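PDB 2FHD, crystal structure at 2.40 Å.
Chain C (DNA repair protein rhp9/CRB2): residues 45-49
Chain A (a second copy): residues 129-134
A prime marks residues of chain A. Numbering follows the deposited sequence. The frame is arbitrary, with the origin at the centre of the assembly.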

ATOM      1  N   GLN C  45      32.079  15.497 -26.178  1.00 33.00           N
ATOM      2  CA  GLN C  45      32.063  14.299 -25.401  1.00 33.23           C
ATOM      3  C   GLN C  45      32.368  14.598 -23.921  1.00 32.18           C
ATOM      4  O   GLN C  45      33.493  14.933 -23.588  1.00 31.30           O
ATOM      5  N   PHE C  46      31.368  14.453 -23.057  1.00 32.27           N
ATOM      6  CA  PHE C  46      31.522  14.536 -21.605  1.00 32.66           C
ATOM      7  C   PHE C  46      32.469  13.463 -21.048  1.00 34.11           C
ATOM      8  O   PHE C  46      32.674  12.396 -21.635  1.00 33.95           O
ATOM      9  N   ASP C  47      33.088  13.772 -19.929  1.00 36.79           N
ATOM     10  CA  ASP C  47      34.068  12.865 -19.299  1.00 39.97           C
ATOM     11  C   ASP C  47      33.499  11.479 -18.864  1.00 42.36           C
ATOM     12  O   ASP C  47      34.210  10.497 -18.954  1.00 42.53           O
ATOM     13  N   ASP C  48      32.215  11.373 -18.503  1.00 45.48           N
ATOM     14  CA  ASP C  48      31.597   9.999 -18.464  1.00 48.22           C
ATOM     15  C   ASP C  48      31.434   9.362 -19.842  1.00 49.42           C
ATOM     16  O   ASP C  48      30.933   8.259 -19.938  1.00 50.68           O
ATOM     17  N   ALA C  49      31.841  10.069 -20.898  1.00 49.95           N
ATOM     18  CA  ALA C  49      32.047   9.523 -22.256  1.00 50.51           C
ATOM     19  C   ALA C  49      30.752   9.502 -23.037  1.00 50.39           C
ATOM     20  O   ALA C  49      30.707   9.049 -24.182  1.00 49.96           O
TER
ATOM     21  N   ILE A 129      26.814  10.470  -8.519  1.00 28.94           N
ATOM     22  CA  ILE A 129      26.292   9.314  -9.215  1.00 30.96           C
ATOM     23  C   ILE A 129      26.633   9.309 -10.740  1.00 33.59           C
ATOM     24  O   ILE A 129      26.742   8.238 -11.343  1.00 32.70           O
ATOM     25  N   ARG A 130      26.808  10.480 -11.350  1.00 35.87           N
ATOM     26  CA  ARG A 130      27.088  10.502 -12.786  1.00 39.67           C
ATOM     27  C   ARG A 130      28.438   9.871 -13.115  1.00 39.43           C
ATOM     28  O   ARG A 130      28.693   9.383 -14.252  1.00 39.01           O
ATOM     29  N   ARG A 131      29.262   9.734 -12.092  1.00 39.51           N
ATOM     30  CA  ARG A 131      30.533   9.081 -12.316  1.00 39.76           C
ATOM     31  C   ARG A 131      30.647   7.612 -11.860  1.00 38.58           C
ATOM     32  O   ARG A 131      31.642   6.985 -12.010  1.00 39.75           O
ATOM     33  N   PHE A 132      29.566   7.032 -11.400  1.00 36.63           N
ATOM     34  CA  PHE A 132      29.537   5.624 -11.147  1.00 35.35           C
ATOM     35  C   PHE A 132      29.545   4.852 -12.472  1.00 36.78           C
ATOM     36  O   PHE A 132      28.589   4.867 -13.206  1.00 38.52           O
ATOM     37  N   GLN A 133      30.622   4.168 -12.799  1.00 37.40           N
ATOM     38  CA  GLN A 133      30.653   3.393 -14.046  1.00 36.54           C
ATOM     39  C   GLN A 133      30.377   1.968 -13.676  1.00 33.57           C
ATOM     40  O   GLN A 133      30.713   1.580 -12.573  1.00 33.29           O
ATOM     41  N   GLY A 134      29.805   1.160 -14.575  1.00 31.52           N
ATOM     42  CA  GLY A 134      29.566  -0.250 -14.261  1.00 28.61           C
ATOM     43  C   GLY A 134      28.504  -0.521 -13.200  1.00 28.47           C
ATOM     44  O   GLY A 134      28.454  -1.659 -12.665  1.00 29.62           O
TER

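This is a small contact in which two arginine side chains of chain A reach over a beta turn of chain C, with one salt bridge and no hydrogen bond between the stretches. The buried surface, both sides summed, is 251 Å². Asp48 and Arg130′ supply the largest shares.

Each stretch contains a type I turn. In chain C it runs from Phe46 to Ala49, and Ala49 N donates to Phe46 O at 2.6 Å. In chain A it runs from Ile129′ to Phe132′, and Phe132′ N donates to Ile129′ O at 3.1 Å. The backbones stay apart: the nearest CA atoms, those of Asp48 and Arg131′, are 6.3 Å from each other. The gap is bridged by side chains, chiefly the long ones of Arg130′ and Arg131′.

Arg130′ does so with chi1 p and chi2 t. Its chi3, at -94°, lies between wells. The CA-to-CB bond points sideways, but the end of the side chain comes nearer to chain C. There it meets Asp48, whose chi1 is p and whose CA-to-CB bond is also sideways. Asp48 OD2 lies 3.3 Å from Arg130′ NH2, a salt bridge. The oxygen sits over one face of the guanidinium, well out of its plane, so no N-H points at it. The attraction is one of charge alone. The other carboxylate oxygen, Asp48 OD1, is hydrogen-bonded to a residue adjoining one of the stretches.

Phe46 is buried, and its CA-to-CB bond points toward chain A. With chi1 m, its ring comes close to the same guanidinium: Phe46 CD2 is 3.9 Å from Arg130′ NH2. The approach is oblique. Arg130′ CZ lies 5.5 Å from the centroid of the Phe46 ring, 30° off the ring normal. At that length the cation-pi interaction is at most a weak attraction.

Arg131′ takes m at chi1, chi2 and chi3. This folded course brings its guanidinium to the backbone of the chain C turn, with one face covered by Asp48 CA and Asp47 O. Asp48 CA is 3.5 Å from Arg131′ NH1. Asp47 O is 3.4 Å from Arg131′ NH2, but the angle is poor and no hydrogen bond forms. The Asp47 side chain, chi1 m, starts sideways and its end leads away from chain A. Asp47 CB still lies 4.0 Å from Arg131′ NH2, while both carboxylate oxygens are hydrogen-bonded elsewhere in the structure.

Gln133′ adds a smaller contact. Its chi1 and chi2 are both m, and Gln133′ NE2 comes within 3.8 Å of Asp48 CB. Within chain A, Gln133′ NE2 also lies 2.6 Å from Arg131′ NH1. Both are donors as modelled, so this is not a hydrogen bond.

Gln45 makes no contact with chain A. Its side chain, t at chi1 and chi2, instead braces its own stretch: Gln45 NE2 donates to Ala49 O at 2.7 Å. Ile129′, Phe132′ and Gly134′ also stay clear of the other stretch.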

ATOM      1  CB  GLN C  45      33.102  13.316 -25.945  1.00 34.24           C
ATOM      2  CG  GLN C  45      33.152  12.108 -25.115  1.00 37.92           C
ATOM      3  CD  GLN C  45      33.572  10.920 -25.872  1.00 47.77           C
ATOM      4  OE1 GLN C  45      34.654  10.891 -26.494  1.00 50.57           O
ATOM      5  NE2 GLN C  45      32.737   9.880 -25.815  1.00 50.58           N
ATOM      6  CB  PHE C  46      30.179  14.429 -20.933  1.00 31.42           C
ATOM      7  CG  PHE C  46      29.328  15.655 -21.051  1.00 32.91           C
ATOM      8  CD1 PHE C  46      28.219  15.666 -21.913  1.00 30.94           C
ATOM      9  CD2 PHE C  46      29.607  16.811 -20.278  1.00 31.93           C
ATOM     10  CE1 PHE C  46      27.388  16.798 -21.983  1.00 32.64           C
ATOM     11  CE2 PHE C  46      28.815  17.976 -20.390  1.00 29.54           C
ATOM     12  CZ  PHE C  46      27.695  17.950 -21.231  1.00 35.10           C
ATOM     13  CB  ASP C  47      34.844  13.585 -18.185  1.00 38.21           C
ATOM     14  CG  ASP C  47      35.733  14.732 -18.739  1.00 39.58           C
ATOM     15  OD1 ASP C  47      35.909  14.808 -20.010  1.00 39.27           O
ATOM     16  OD2 ASP C  47      36.239  15.545 -17.901  1.00 36.62           O
ATOM     17  CB  ASP C  48      30.227   9.976 -17.762  1.00 49.08           C
ATOM     18  CG  ASP C  48      29.209  10.919 -18.421  1.00 51.25           C
ATOM     19  OD1 ASP C  48      29.350  11.159 -19.636  1.00 54.97           O
ATOM     20  OD2 ASP C  48      28.291  11.412 -17.722  1.00 48.79           O
ATOM     21  CB  ALA C  49      32.839   8.108 -22.292  1.00 50.99           C
TER
ATOM     22  CB  ILE A 129      24.706   9.149  -8.995  1.00 30.61           C
ATOM     23  CG1 ILE A 129      24.426   8.508  -7.643  1.00 28.63           C
ATOM     24  CG2 ILE A 129      24.097   8.292 -10.153  1.00 27.20           C
ATOM     25  CD1 ILE A 129      24.789   6.952  -7.613  1.00 19.69           C
ATOM     26  CB  ARG A 130      26.823  11.885 -13.463  1.00 39.65           C
ATOM     27  CG  ARG A 130      27.580  13.035 -12.943  1.00 44.63           C
ATOM     28  CD  ARG A 130      27.327  14.320 -13.804  1.00 44.91           C
ATOM     29  NE  ARG A 130      28.360  14.485 -14.865  1.00 48.47           N
ATOM     30  CZ  ARG A 130      28.026  14.509 -16.132  1.00 48.51           C
ATOM     31  NH1 ARG A 130      26.733  14.398 -16.387  1.00 47.15           N
ATOM     32  NH2 ARG A 130      28.937  14.619 -17.116  1.00 48.21           N
ATOM     33  CB  ARG A 131      31.649  10.015 -11.876  1.00 41.63           C
ATOM     34  CG  ARG A 131      31.472  11.476 -12.646  1.00 43.42           C
ATOM     35  CD  ARG A 131      31.602  11.412 -14.236  1.00 47.27           C
ATOM     36  NE  ARG A 131      32.998  11.408 -14.694  1.00 52.72           N
ATOM     37  CZ  ARG A 131      33.657  10.358 -15.224  1.00 58.66           C
ATOM     38  NH1 ARG A 131      33.079   9.151 -15.419  1.00 58.92           N
ATOM     39  NH2 ARG A 131      34.929  10.511 -15.583  1.00 58.85           N
ATOM     40  CB  PHE A 132      28.273   5.299 -10.366  1.00 33.12           C
ATOM     41  CG  PHE A 132      28.357   5.593  -8.883  1.00 29.46           C
ATOM     42  CD1 PHE A 132      29.034   6.691  -8.404  1.00 28.56           C
ATOM     43  CD2 PHE A 132      27.707   4.782  -7.972  1.00 30.59           C
ATOM     44  CE1 PHE A 132      29.080   6.966  -7.059  1.00 31.13           C
ATOM     45  CE2 PHE A 132      27.744   5.078  -6.597  1.00 29.18           C
ATOM     46  CZ  PHE A 132      28.406   6.171  -6.169  1.00 30.63           C
ATOM     47  CB  GLN A 133      32.060   3.498 -14.647  1.00 37.94           C
ATOM     48  CG  GLN A 133      32.527   4.960 -14.870  1.00 46.87           C
ATOM     49  CD  GLN A 133      31.533   5.744 -15.708  1.00 55.59           C
ATOM     50  OE1 GLN A 133      30.814   5.130 -16.506  1.00 60.54           O
ATOM     51  NE2 GLN A 133      31.462   7.098 -15.529  1.00 55.78           N
TER